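Local coordinates for putative cytochrome P450 hydroxylase (Chondromyces apiculatus DSM 436, PDB 6GMF), which probably acts as a haem-dependent monooxygenase that uses molecular oxygen to hydroxylate terpenes, at residues G365-V370 with L390-A395; I242-V247 with R383-L388; T26-R31 with V291-E296; M38-Y43 with S302-L307. All blocks are in the same frame, centred on the assembly; numbering follows the deposited sequence. Where two conformers were deposited one is given.

Contact 1 (G365-V370 with L390-A395); sequences GDIQRV and LRATVA
L390 meets the facing strand mainly with its branch: CD1 lies 3.9 Å from R369 CG, while L390 CG reaches I367 CG2 at 4.1 Å, and both approaches are oblique. An alanine here would probably leave I367 CG2 and R369 CG without this apolar neighbour and open a gap between strand 389-391 and L246 of helix 220-251. R391 follows as the hydrogen-bonded antiparallel partner of Q368. Its N gives a nearly straight bond to Q368 O (2.7 Å, 172° at the hydrogen), and R391 O takes the return bond from Q368 N. The side chain leaves with CG anti to the backbone N (chi1 168°); the chain then bends at chi3 and NH2 comes 4.0 Å from V370 CG2, the two side chains crossing at about a right angle. A392 turns its CB in, 3.4 Å from D366 O and 4.0 Å from I367 CG1. Farther along, T393 O accepts a bond from G365 N (3.0 Å). R369 hydrogen-bonds T250 and forms a salt bridge with D251, both on helix 220-251. With strand 126-128 bordering 389-391, the arrangement is the small three-stranded antiparallel sheet, consistent with the beta-3 sheet of the P450 fold.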
loop_
_atom_site.group_PDB
_atom_site.type_symbol
_atom_site.label_atom_id
_atom_site.label_comp_id
_atom_site.label_asym_id
_atom_site.label_seq_id
_atom_site.Cartn_x
_atom_site.Cartn_y
_atom_site.Cartn_z
ATOM N N GLY A 365 13.363 -11.142 21.228
ATOM C CA GLY A 365 14.334 -10.418 22.053
ATOM C C GLY A 365 14.956 -9.304 21.248
ATOM O O GLY A 365 14.253 -8.643 20.489
ATOM N N ASP A 366 16.250 -9.059 21.440
ATOM C CA ASP A 366 17.003 -8.119 20.644
ATOM C C ASP A 366 16.859 -8.471 19.162
ATOM O O ASP A 366 17.086 -9.629 18.766
ATOM C CB ASP A 366 18.485 -8.128 21.005
ATOM C CG ASP A 366 18.810 -7.573 22.380
ATOM O OD1 ASP A 366 17.865 -7.114 23.084
ATOM O OD2 ASP A 366 20.010 -7.615 22.739
ATOM N N ILE A 367 16.441 -7.479 18.365
ATOM C CA ILE A 367 16.275 -7.628 16.935
ATOM C C ILE A 367 17.321 -6.772 16.242
ATOM O O ILE A 367 17.423 -5.572 16.528
ATOM C CB ILE A 367 14.851 -7.213 16.516
ATOM C CG1 ILE A 367 13.797 -7.990 17.309
ATOM C CG2 ILE A 367 14.654 -7.370 15.018
ATOM C CD1 ILE A 367 12.461 -7.285 17.447
ATOM N N GLN A 368 18.039 -7.360 15.289
ATOM C CA GLN A 368 19.055 -6.677 14.526
ATOM C C GLN A 368 18.929 -7.140 13.090
ATOM O O GLN A 368 18.464 -8.253 12.858
ATOM C CB GLN A 368 20.460 -7.004 15.013
ATOM C CG GLN A 368 20.743 -6.492 16.408
ATOM C CD GLN A 368 22.212 -6.172 16.582
ATOM O OE1 GLN A 368 23.076 -6.797 15.965
ATOM N NE2 GLN A 368 22.497 -5.168 17.401
ATOM N N ARG A 369 19.377 -6.307 12.162
ATOM C CA ARG A 369 19.525 -6.740 10.818
ATOM C C ARG A 369 20.805 -7.562 10.734
ATOM O O ARG A 369 21.766 -7.307 11.432
ATOM C CB ARG A 369 19.548 -5.573 9.828
ATOM C CG ARG A 369 18.262 -4.767 9.779
ATOM C CD ARG A 369 18.187 -4.029 8.452
ATOM N NE ARG A 369 19.229 -3.000 8.389
ATOM C CZ ARG A 369 19.057 -1.731 8.748
ATOM N NH1 ARG A 369 17.993 -1.371 9.467
ATOM N NH2 ARG A 369 19.950 -0.826 8.354
ATOM N N VAL A 370 20.826 -8.508 9.813
ATOM C CA VAL A 370 22.076 -9.181 9.463
ATOM C C VAL A 370 22.993 -8.164 8.765
ATOM O O VAL A 370 24.187 -8.069 9.085
ATOM C CB VAL A 370 21.837 -10.433 8.609
ATOM C CG1 VAL A 370 23.160 -10.961 8.049
ATOM C CG2 VAL A 370 21.097 -11.511 9.410
ATOM N N LEU A 390 16.915 -10.878 9.465
ATOM C CA LEU A 390 16.999 -10.380 10.799
ATOM C C LEU A 390 17.623 -11.413 11.759
ATOM O O LEU A 390 17.413 -12.632 11.630
ATOM C CB LEU A 390 15.574 -10.094 11.280
ATOM C CG LEU A 390 15.049 -8.657 11.169
ATOM C CD1 LEU A 390 15.791 -7.758 10.181
ATOM C CD2 LEU A 390 13.557 -8.614 11.010
ATOM N N ARG A 391 18.282 -10.908 12.802
ATOM C CA ARG A 391 18.791 -11.738 13.871
ATOM C C ARG A 391 17.924 -11.467 15.099
ATOM O O ARG A 391 17.778 -10.317 15.487
ATOM C CB ARG A 391 20.280 -11.423 14.064
ATOM C CG ARG A 391 20.956 -11.965 15.315
ATOM C CD ARG A 391 22.447 -11.604 15.292
ATOM N NE ARG A 391 23.023 -11.582 13.944
ATOM C CZ ARG A 391 23.447 -12.661 13.282
ATOM N NH1 ARG A 391 23.401 -13.853 13.855
ATOM N NH2 ARG A 391 23.908 -12.551 12.046
ATOM N N ALA A 392 17.271 -12.517 15.625
ATOM C CA ALA A 392 16.542 -12.439 16.859
ATOM C C ALA A 392 16.182 -13.853 17.328
ATOM O O ALA A 392 16.126 -14.802 16.522
ATOM C CB ALA A 392 15.289 -11.614 16.689
ATOM N N THR A 393 15.901 -13.927 18.635
ATOM C CA THR A 393 15.479 -15.111 19.371
ATOM C C THR A 393 13.992 -15.017 19.692
ATOM O O THR A 393 13.568 -14.020 20.251
ATOM C CB THR A 393 16.145 -15.208 20.758
ATOM O OG1 THR A 393 15.872 -14.019 21.507
ATOM C CG2 THR A 393 17.640 -15.399 20.711
ATOM N N VAL A 394 13.249 -16.101 19.459
ATOM C CA VAL A 394 11.829 -16.117 19.741
ATOM C C VAL A 394 11.585 -16.587 21.182
ATOM O O VAL A 394 12.294 -17.461 21.699
ATOM C CB VAL A 394 11.086 -17.002 18.727
ATOM C CG1 VAL A 394 9.580 -16.840 18.833
ATOM C CG2 VAL A 394 11.561 -16.722 17.311
ATOM N N ALA A 395 10.590 -15.963 21.826
ATOM C CA ALA A 395 9.906 -16.480 23.017
ATOM C C ALA A 395 8.487 -16.912 22.610
ATOM O O ALA A 395 7.777 -16.156 21.946
ATOM C CB ALA A 395 9.889 -15.429 24.102
#

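Contact 2 (I242-V247 with R383-L388); sequences IGNALV and RSPSTL
N244, L246 and V247 belong to helix 220-251, which by length, sequence and family is the long helix that runs across the P450 core, and here they meet the loop leading into strand 389-391. The side chain of N244 is about 8 Å away from the haem, not in contact with it. Its ND2 gives a hydrogen bond of 2.9 Å to R383 O, with 155° at the hydrogen, and the amide nitrogen stands above the carbonyl plane, 49° out of it. On the other branch of the same amide, OD1 lies 3.3 Å from P385 CD. One turn on, V247 runs antiparallel alongside the proline: its CG2, anti to the carbonyl carbon, is 3.9 Å from P385 CG and also 3.8 Å from L388 CD1. L388 spreads its fork over the helix, since CD2 touches L246 CB at 3.7 Å and lies near G243 O. P385 CG rests 4.1 Å from G243 C, at a residue where a CB would crowd the ring. R383 sends its guanidinium to E277 in a salt bridge and to W376 in a cation-pi contact. All the touching residues are buried, so the polar groups need partners: R383 O is held by both N244 ND2 and S240 OG, and N244 ND2 also bonds E277 O, which probably fixes the rotation of the amide between apolar neighbours.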
loop_
_atom_site.group_PDB
_atom_site.type_symbol
_atom_site.label_atom_id
_atom_site.label_comp_id
_atom_site.label_asym_id
_atom_site.label_seq_id
_atom_site.Cartn_x
_atom_site.Cartn_y
_atom_site.Cartn_z
ATOM N N ILE A 242 5.006 -2.987 7.108
ATOM C CA ILE A 242 5.584 -3.761 8.147
ATOM C C ILE A 242 7.103 -3.907 7.956
ATOM O O ILE A 242 7.844 -3.742 8.966
ATOM C CB ILE A 242 4.871 -5.106 8.310
ATOM C CG1 ILE A 242 3.372 -4.921 8.494
ATOM C CG2 ILE A 242 5.465 -5.900 9.467
ATOM C CD1 ILE A 242 2.588 -6.201 8.389
ATOM N N GLY A 243 7.602 -4.194 6.737
ATOM C CA GLY A 243 9.053 -4.330 6.499
ATOM C C GLY A 243 9.785 -3.021 6.763
ATOM O O GLY A 243 10.827 -2.974 7.417
ATOM N N ASN A 244 9.194 -1.929 6.277
ATOM C CA ASN A 244 9.763 -0.587 6.466
ATOM C C ASN A 244 9.835 -0.228 7.947
ATOM O O ASN A 244 10.815 0.423 8.333
ATOM C CB ASN A 244 9.005 0.487 5.707
ATOM C CG ASN A 244 9.186 0.340 4.212
ATOM O OD1 ASN A 244 9.872 -0.559 3.763
ATOM N ND2 ASN A 244 8.508 1.184 3.448
ATOM N N ALA A 245 8.855 -0.622 8.732
ATOM C CA ALA A 245 8.852 -0.399 10.167
ATOM C C ALA A 245 10.044 -1.132 10.765
ATOM O O ALA A 245 10.724 -0.586 11.615
ATOM C CB ALA A 245 7.563 -0.897 10.751
ATOM N N LEU A 246 10.263 -2.368 10.312
ATOM C CA LEU A 246 11.378 -3.190 10.874
ATOM C C LEU A 246 12.717 -2.555 10.503
ATOM O O LEU A 246 13.683 -2.574 11.297
ATOM C CB LEU A 246 11.254 -4.635 10.388
ATOM C CG LEU A 246 10.066 -5.362 11.002
ATOM C CD1 LEU A 246 9.875 -6.725 10.376
ATOM C CD2 LEU A 246 10.207 -5.456 12.523
ATOM N N VAL A 247 12.808 -1.991 9.297
ATOM C CA VAL A 247 14.007 -1.300 8.849
ATOM C C VAL A 247 14.231 -0.049 9.716
ATOM O O VAL A 247 15.343 0.145 10.263
ATOM C CB VAL A 247 13.977 -0.947 7.349
ATOM C CG1 VAL A 247 15.073 0.061 6.996
ATOM C CG2 VAL A 247 14.105 -2.169 6.439
ATOM N N ARG A 383 8.007 1.411 -1.931
ATOM C CA ARG A 383 9.263 1.356 -1.138
ATOM C C ARG A 383 9.178 0.150 -0.182
ATOM O O ARG A 383 8.350 0.158 0.743
ATOM C CB ARG A 383 9.409 2.671 -0.370
ATOM C CG ARG A 383 10.626 2.722 0.530
ATOM C CD ARG A 383 11.822 3.212 -0.232
ATOM N NE ARG A 383 12.858 3.740 0.676
ATOM C CZ ARG A 383 14.175 3.715 0.500
ATOM N NH1 ARG A 383 14.693 3.288 -0.624
ATOM N NH2 ARG A 383 14.968 4.133 1.471
ATOM N N SER A 384 9.971 -0.900 -0.433
ATOM C CA SER A 384 9.914 -2.115 0.344
ATOM C C SER A 384 11.249 -2.840 0.260
ATOM O O SER A 384 11.899 -2.808 -0.767
ATOM C CB SER A 384 8.809 -3.006 -0.131
ATOM O OG SER A 384 9.156 -3.619 -1.363
ATOM N N PRO A 385 11.664 -3.520 1.333
ATOM C CA PRO A 385 12.846 -4.372 1.258
ATOM C C PRO A 385 12.598 -5.605 0.371
ATOM O O PRO A 385 11.576 -6.285 0.491
ATOM C CB PRO A 385 13.152 -4.755 2.710
ATOM C CG PRO A 385 12.193 -3.992 3.568
ATOM C CD PRO A 385 11.103 -3.437 2.678
ATOM N N SER A 386 13.528 -5.893 -0.546
ATOM C CA SER A 386 13.458 -7.085 -1.385
ATOM C C SER A 386 13.611 -8.366 -0.549
ATOM O O SER A 386 13.078 -9.411 -0.892
ATOM C CB SER A 386 14.479 -7.025 -2.496
ATOM O OG SER A 386 15.792 -7.056 -1.967
ATOM N N THR A 387 14.401 -8.256 0.511
ATOM C CA THR A 387 14.656 -9.258 1.525
ATOM C C THR A 387 15.049 -8.502 2.801
ATOM O O THR A 387 15.536 -7.359 2.707
ATOM C CB THR A 387 15.777 -10.196 1.056
ATOM O OG1 THR A 387 15.946 -11.237 2.019
ATOM C CG2 THR A 387 17.088 -9.477 0.906
ATOM N N LEU A 388 14.819 -9.098 3.978
ATOM C CA LEU A 388 15.164 -8.483 5.226
ATOM C C LEU A 388 15.566 -9.561 6.230
ATOM O O LEU A 388 14.813 -9.922 7.146
ATOM C CB LEU A 388 14.002 -7.619 5.747
ATOM C CG LEU A 388 14.329 -6.759 6.977
ATOM C CD1 LEU A 388 15.397 -5.746 6.614
ATOM C CD2 LEU A 388 13.115 -6.048 7.549
#

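Contact 3 (T26-R31 with V291-E296); sequences TSAVGR and VEIGDE
A28 and G294 bring the two backbones nearest, CA to CA 5.3 Å, but no hydrogen bond crosses; 26-31 comes off the end of helix 16-26, while 293-296 makes a type I' turn closed by the paired backbone bonds of I293 and E296. The A28 methyl faces that turn, 3.5 Å from I293 O and 4.2 Å from I293 CG1, and also 3.9 Å from E296 CG. V29 lies beside the base of the E296 side chain, with V29 CG2 3.6 Å from E296 CB. E296 then bends at its second torsion (chi2 -74°), and the carboxylate comes to S27, where OE2 is 3.3 Å from S27 OG. That hydroxyl, placed anti to the backbone N (chi1 178°), gives its hydrogen to V29 O at 2.8 Å, tying V29 back to the residue that leaves the helix. An alanine in place of S27 would probably leave V29 O without this side-chain donor, and the bend after the helix less firmly fixed. I293 is also covered by D45 and V49 of helix 43-51, and V29 by M38 of the adjoining strand. The turn belongs to a two-residue beta hairpin of strands 291-293 and 296-298, consistent with the beta-2 hairpin of P450s, which here packs against the edge strand 29-31 of the larger mixed sheet.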
loop_
_atom_site.group_PDB
_atom_site.type_symbol
_atom_site.label_atom_id
_atom_site.label_comp_id
_atom_site.label_asym_id
_atom_site.label_seq_id
_atom_site.Cartn_x
_atom_site.Cartn_y
_atom_site.Cartn_z
ATOM N N THR A 26 14.196 23.169 -5.709
ATOM C CA THR A 26 14.434 23.654 -7.077
ATOM C C THR A 26 13.154 24.110 -7.782
ATOM O O THR A 26 13.142 25.176 -8.385
ATOM C CB THR A 26 15.066 22.560 -7.937
ATOM O OG1 THR A 26 16.282 22.174 -7.309
ATOM C CG2 THR A 26 15.330 23.002 -9.361
ATOM N N SER A 27 12.098 23.291 -7.736
ATOM C CA SER A 27 10.928 23.536 -8.553
ATOM C C SER A 27 9.704 22.802 -7.996
ATOM O O SER A 27 9.834 21.722 -7.401
ATOM C CB SER A 27 11.194 23.106 -9.968
ATOM O OG SER A 27 10.036 23.310 -10.757
ATOM N N ALA A 28 8.535 23.409 -8.211
ATOM C CA ALA A 28 7.237 22.829 -7.892
ATOM C C ALA A 28 7.020 21.544 -8.687
ATOM O O ALA A 28 6.256 20.655 -8.238
ATOM C CB ALA A 28 6.115 23.810 -8.148
ATOM N N VAL A 29 7.596 21.478 -9.889
ATOM C CA VAL A 29 7.417 20.372 -10.798
ATOM C C VAL A 29 8.769 19.881 -11.329
ATOM O O VAL A 29 9.609 20.684 -11.731
ATOM C CB VAL A 29 6.491 20.810 -11.946
ATOM C CG1 VAL A 29 6.240 19.660 -12.892
ATOM C CG2 VAL A 29 5.191 21.376 -11.396
ATOM N N GLY A 30 8.935 18.555 -11.356
ATOM C CA GLY A 30 10.045 17.827 -11.960
ATOM C C GLY A 30 9.542 16.920 -13.065
ATOM O O GLY A 30 8.325 16.758 -13.251
ATOM N N ARG A 31 10.467 16.419 -13.886
ATOM C CA ARG A 31 10.121 15.605 -15.057
ATOM C C ARG A 31 10.971 14.343 -14.994
ATOM O O ARG A 31 12.177 14.465 -14.808
ATOM C CB ARG A 31 10.368 16.390 -16.348
ATOM C CG ARG A 31 10.048 15.647 -17.643
ATOM C CD ARG A 31 10.476 16.432 -18.888
ATOM N NE ARG A 31 9.363 17.013 -19.634
ATOM C CZ ARG A 31 8.749 16.424 -20.658
ATOM N NH1 ARG A 31 9.212 15.283 -21.146
ATOM N NH2 ARG A 31 7.673 16.971 -21.189
ATOM N N VAL A 291 -2.715 23.183 -16.615
ATOM C CA VAL A 291 -2.882 23.547 -15.211
ATOM C C VAL A 291 -1.587 24.216 -14.747
ATOM O O VAL A 291 -0.570 24.191 -15.443
ATOM C CB VAL A 291 -3.274 22.353 -14.319
ATOM C CG1 VAL A 291 -4.644 21.785 -14.665
ATOM C CG2 VAL A 291 -2.216 21.274 -14.340
ATOM N N GLU A 292 -1.665 24.847 -13.574
ATOM C CA GLU A 292 -0.557 25.569 -13.020
ATOM C C GLU A 292 -0.369 25.075 -11.590
ATOM O O GLU A 292 -1.316 25.015 -10.791
ATOM C CB GLU A 292 -0.782 27.083 -13.079
ATOM N N ILE A 293 0.854 24.686 -11.259
ATOM C CA ILE A 293 1.125 24.440 -9.858
ATOM C C ILE A 293 2.480 25.055 -9.516
ATOM O O ILE A 293 3.450 24.864 -10.205
ATOM C CB ILE A 293 0.994 22.956 -9.463
ATOM C CG1 ILE A 293 2.133 22.549 -8.533
ATOM C CG2 ILE A 293 0.886 22.036 -10.665
ATOM C CD1 ILE A 293 1.898 21.249 -7.870
ATOM N N GLY A 294 2.469 25.873 -8.462
ATOM C CA GLY A 294 3.621 26.656 -8.040
ATOM C C GLY A 294 4.293 27.387 -9.191
ATOM O O GLY A 294 5.507 27.337 -9.306
ATOM N N ASP A 295 3.484 28.039 -10.040
ATOM C CA ASP A 295 3.930 28.898 -11.152
ATOM C C ASP A 295 4.630 28.077 -12.243
ATOM O O ASP A 295 5.278 28.623 -13.131
ATOM C CB ASP A 295 4.806 30.060 -10.663
ATOM C CG ASP A 295 4.040 31.365 -10.468
ATOM O OD1 ASP A 295 2.932 31.321 -9.891
ATOM O OD2 ASP A 295 4.544 32.416 -10.914
ATOM N N GLU A 296 4.477 26.756 -12.181
ATOM C CA GLU A 296 4.929 25.875 -13.223
ATOM C C GLU A 296 3.656 25.385 -13.907
ATOM O O GLU A 296 2.697 24.953 -13.232
ATOM C CB GLU A 296 5.742 24.698 -12.674
ATOM C CG GLU A 296 6.879 25.095 -11.745
ATOM C CD GLU A 296 8.058 25.711 -12.465
ATOM O OE1 GLU A 296 8.084 25.664 -13.716
ATOM O OE2 GLU A 296 8.941 26.235 -11.772
#

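Contact 4 (M38-Y43 with S302-L307); sequences MAVGRY and SVVLPL
L307 reaches across to the strand beside it, with its CB 3.3 Å from V40 O. The next atom, CG, placed anti to the carbonyl carbon (chi1 -61°), is also 3.3 Å from V40 O, so the carbonyl is lined by the root of the side chain. At the tip both methyls turn toward A39: CD1 is 3.8 Å from A39 CB, and CD2 is 4.1 Å from that same CB. L307 N meanwhile gives a backbone hydrogen bond to V40 O, which therefore has both a polar and an apolar neighbour from one residue. The parallel pairing continues toward the start of both strands: V40 N bonds to L305 O, L305 N to M38 O at 2.6 Å, and M38 N to V303 O at 2.8 Å with 175° at the hydrogen. The two strand axes are 25° apart. On the face with M38 and P306, V40 CG2 meets V304 CG1 at 4.0 Å. M38 is bent at its second and third torsions; its CG passes S302 CB at 4.2 Å, and the thioether then leads away from the pair. Within the mixed sheet, 38-40 lies between 29-31 and 303-306, and 285-287 follows on the far side of 303-306. L307, the N-cap position of helix 308-312, is covered by F20 and L23 of helix 16-26, whereas P306 packs on helix 43-51 and against R285, a haem-binding residue of the adjoining strand.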
loop_
_atom_site.group_PDB
_atom_site.type_symbol
_atom_site.label_atom_id
_atom_site.label_comp_id
_atom_site.label_asym_id
_atom_site.label_seq_id
_atom_site.Cartn_x
_atom_site.Cartn_y
_atom_site.Cartn_z
ATOM N N MET A 38 5.375 14.001 -14.961
ATOM C CA MET A 38 5.674 15.175 -14.178
ATOM C C MET A 38 5.539 14.815 -12.689
ATOM O O MET A 38 4.603 14.153 -12.298
ATOM C CB MET A 38 4.746 16.343 -14.513
ATOM C CG MET A 38 4.646 16.644 -16.001
ATOM S SD MET A 38 6.239 17.100 -16.673
ATOM C CE MET A 38 6.248 18.860 -16.372
ATOM N N ALA A 39 6.507 15.211 -11.870
ATOM C CA ALA A 39 6.496 14.876 -10.442
ATOM C C ALA A 39 6.306 16.140 -9.618
ATOM O O ALA A 39 6.935 17.140 -9.856
ATOM C CB ALA A 39 7.777 14.211 -10.072
ATOM N N VAL A 40 5.478 16.046 -8.572
ATOM C CA VAL A 40 5.185 17.165 -7.709
ATOM C C VAL A 40 5.628 16.784 -6.296
ATOM O O VAL A 40 5.171 15.801 -5.814
ATOM C CB VAL A 40 3.687 17.490 -7.759
ATOM C CG1 VAL A 40 3.292 18.594 -6.800
ATOM C CG2 VAL A 40 3.298 17.843 -9.182
ATOM N N GLY A 41 6.529 17.573 -5.705
ATOM C CA GLY A 41 7.212 17.188 -4.463
ATOM C C GLY A 41 6.837 17.943 -3.204
ATOM O O GLY A 41 7.031 17.380 -2.127
ATOM N N ARG A 42 6.367 19.191 -3.298
ATOM C CA ARG A 42 6.082 19.988 -2.076
ATOM C C ARG A 42 4.740 19.577 -1.482
ATOM O O ARG A 42 3.775 19.404 -2.202
ATOM C CB ARG A 42 6.131 21.481 -2.390
ATOM C CG ARG A 42 7.480 21.923 -2.927
ATOM C CD ARG A 42 7.484 23.317 -3.541
ATOM N NE ARG A 42 8.806 23.688 -4.010
ATOM C CZ ARG A 42 9.017 24.689 -4.845
ATOM N NH1 ARG A 42 7.984 25.434 -5.206
ATOM N NH2 ARG A 42 10.234 24.893 -5.327
ATOM N N TYR A 43 4.675 19.489 -0.139
ATOM C CA TYR A 43 3.478 19.107 0.590
ATOM C C TYR A 43 2.228 19.880 0.129
ATOM O O TYR A 43 1.199 19.268 -0.190
ATOM C CB TYR A 43 3.692 19.265 2.104
ATOM C CG TYR A 43 2.500 18.797 2.901
ATOM C CD1 TYR A 43 1.389 19.609 3.074
ATOM C CD2 TYR A 43 2.448 17.513 3.419
ATOM C CE1 TYR A 43 0.272 19.168 3.760
ATOM C CE2 TYR A 43 1.343 17.062 4.126
ATOM C CZ TYR A 43 0.238 17.887 4.287
ATOM O OH TYR A 43 -0.844 17.425 4.958
ATOM N N SER A 302 -0.811 15.453 -19.447
ATOM C CA SER A 302 0.420 14.973 -18.843
ATOM C C SER A 302 0.092 13.952 -17.753
ATOM O O SER A 302 -0.900 14.130 -17.050
ATOM C CB SER A 302 1.190 16.094 -18.240
ATOM O OG SER A 302 1.577 17.020 -19.235
ATOM N N VAL A 303 0.914 12.910 -17.646
ATOM C CA VAL A 303 0.882 12.066 -16.436
ATOM C C VAL A 303 1.654 12.776 -15.323
ATOM O O VAL A 303 2.773 13.261 -15.540
ATOM C CB VAL A 303 1.453 10.677 -16.724
ATOM C CG1 VAL A 303 1.561 9.847 -15.442
ATOM C CG2 VAL A 303 0.596 9.983 -17.775
ATOM N N VAL A 304 1.057 12.801 -14.123
ATOM C CA VAL A 304 1.560 13.550 -13.025
ATOM C C VAL A 304 1.659 12.598 -11.840
ATOM O O VAL A 304 0.719 11.874 -11.614
ATOM C CB VAL A 304 0.623 14.715 -12.669
ATOM C CG1 VAL A 304 1.073 15.419 -11.406
ATOM C CG2 VAL A 304 0.504 15.691 -13.836
ATOM N N LEU A 305 2.818 12.604 -11.179
ATOM C CA LEU A 305 3.079 11.789 -9.995
ATOM C C LEU A 305 3.145 12.691 -8.776
ATOM O O LEU A 305 4.173 13.316 -8.509
ATOM C CB LEU A 305 4.410 11.043 -10.145
ATOM C CG LEU A 305 4.606 10.188 -11.401
ATOM C CD1 LEU A 305 5.949 9.503 -11.289
ATOM C CD2 LEU A 305 3.523 9.175 -11.526
ATOM N N PRO A 306 2.057 12.759 -7.989
ATOM C CA PRO A 306 2.118 13.389 -6.683
ATOM C C PRO A 306 3.003 12.518 -5.778
ATOM O O PRO A 306 2.714 11.317 -5.590
ATOM C CB PRO A 306 0.668 13.430 -6.207
ATOM C CG PRO A 306 -0.159 13.098 -7.411
ATOM C CD PRO A 306 0.713 12.251 -8.311
ATOM N N LEU A 307 4.114 13.086 -5.309
ATOM C CA LEU A 307 5.131 12.321 -4.601
ATOM C C LEU A 307 4.758 12.348 -3.121
ATOM O O LEU A 307 5.168 13.269 -2.417
ATOM C CB LEU A 307 6.501 12.955 -4.808
ATOM C CG LEU A 307 6.977 13.024 -6.270
ATOM C CD1 LEU A 307 8.322 13.734 -6.353
ATOM C CD2 LEU A 307 7.092 11.657 -6.881
#

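The contacts form two pairs on the chain. Contacts 3 and 4, with centres 9 Å apart, meet at the mixed sheet, through neighbouring strands 29-31 and 38-40: G30 O and A39 N probably hydrogen-bond, and I293 packs on V40. Contacts 1 and 2, centres 15 Å apart, touch where R369 and L390 meet V247, L388 and L246 beside helix 220-251. Between the pairs, contacts 2 and 4 have centres 24 Å apart, contacts 1 and 3 centres 45 Å apart. In sequence contacts 3 and 4 alternate and both close before contact 1 opens; the segments of contact 2 alternate with those of all the others. Contacts 2, 3 and 4 thus join distant chain parts, while contact 1 closes a C-terminal sheet.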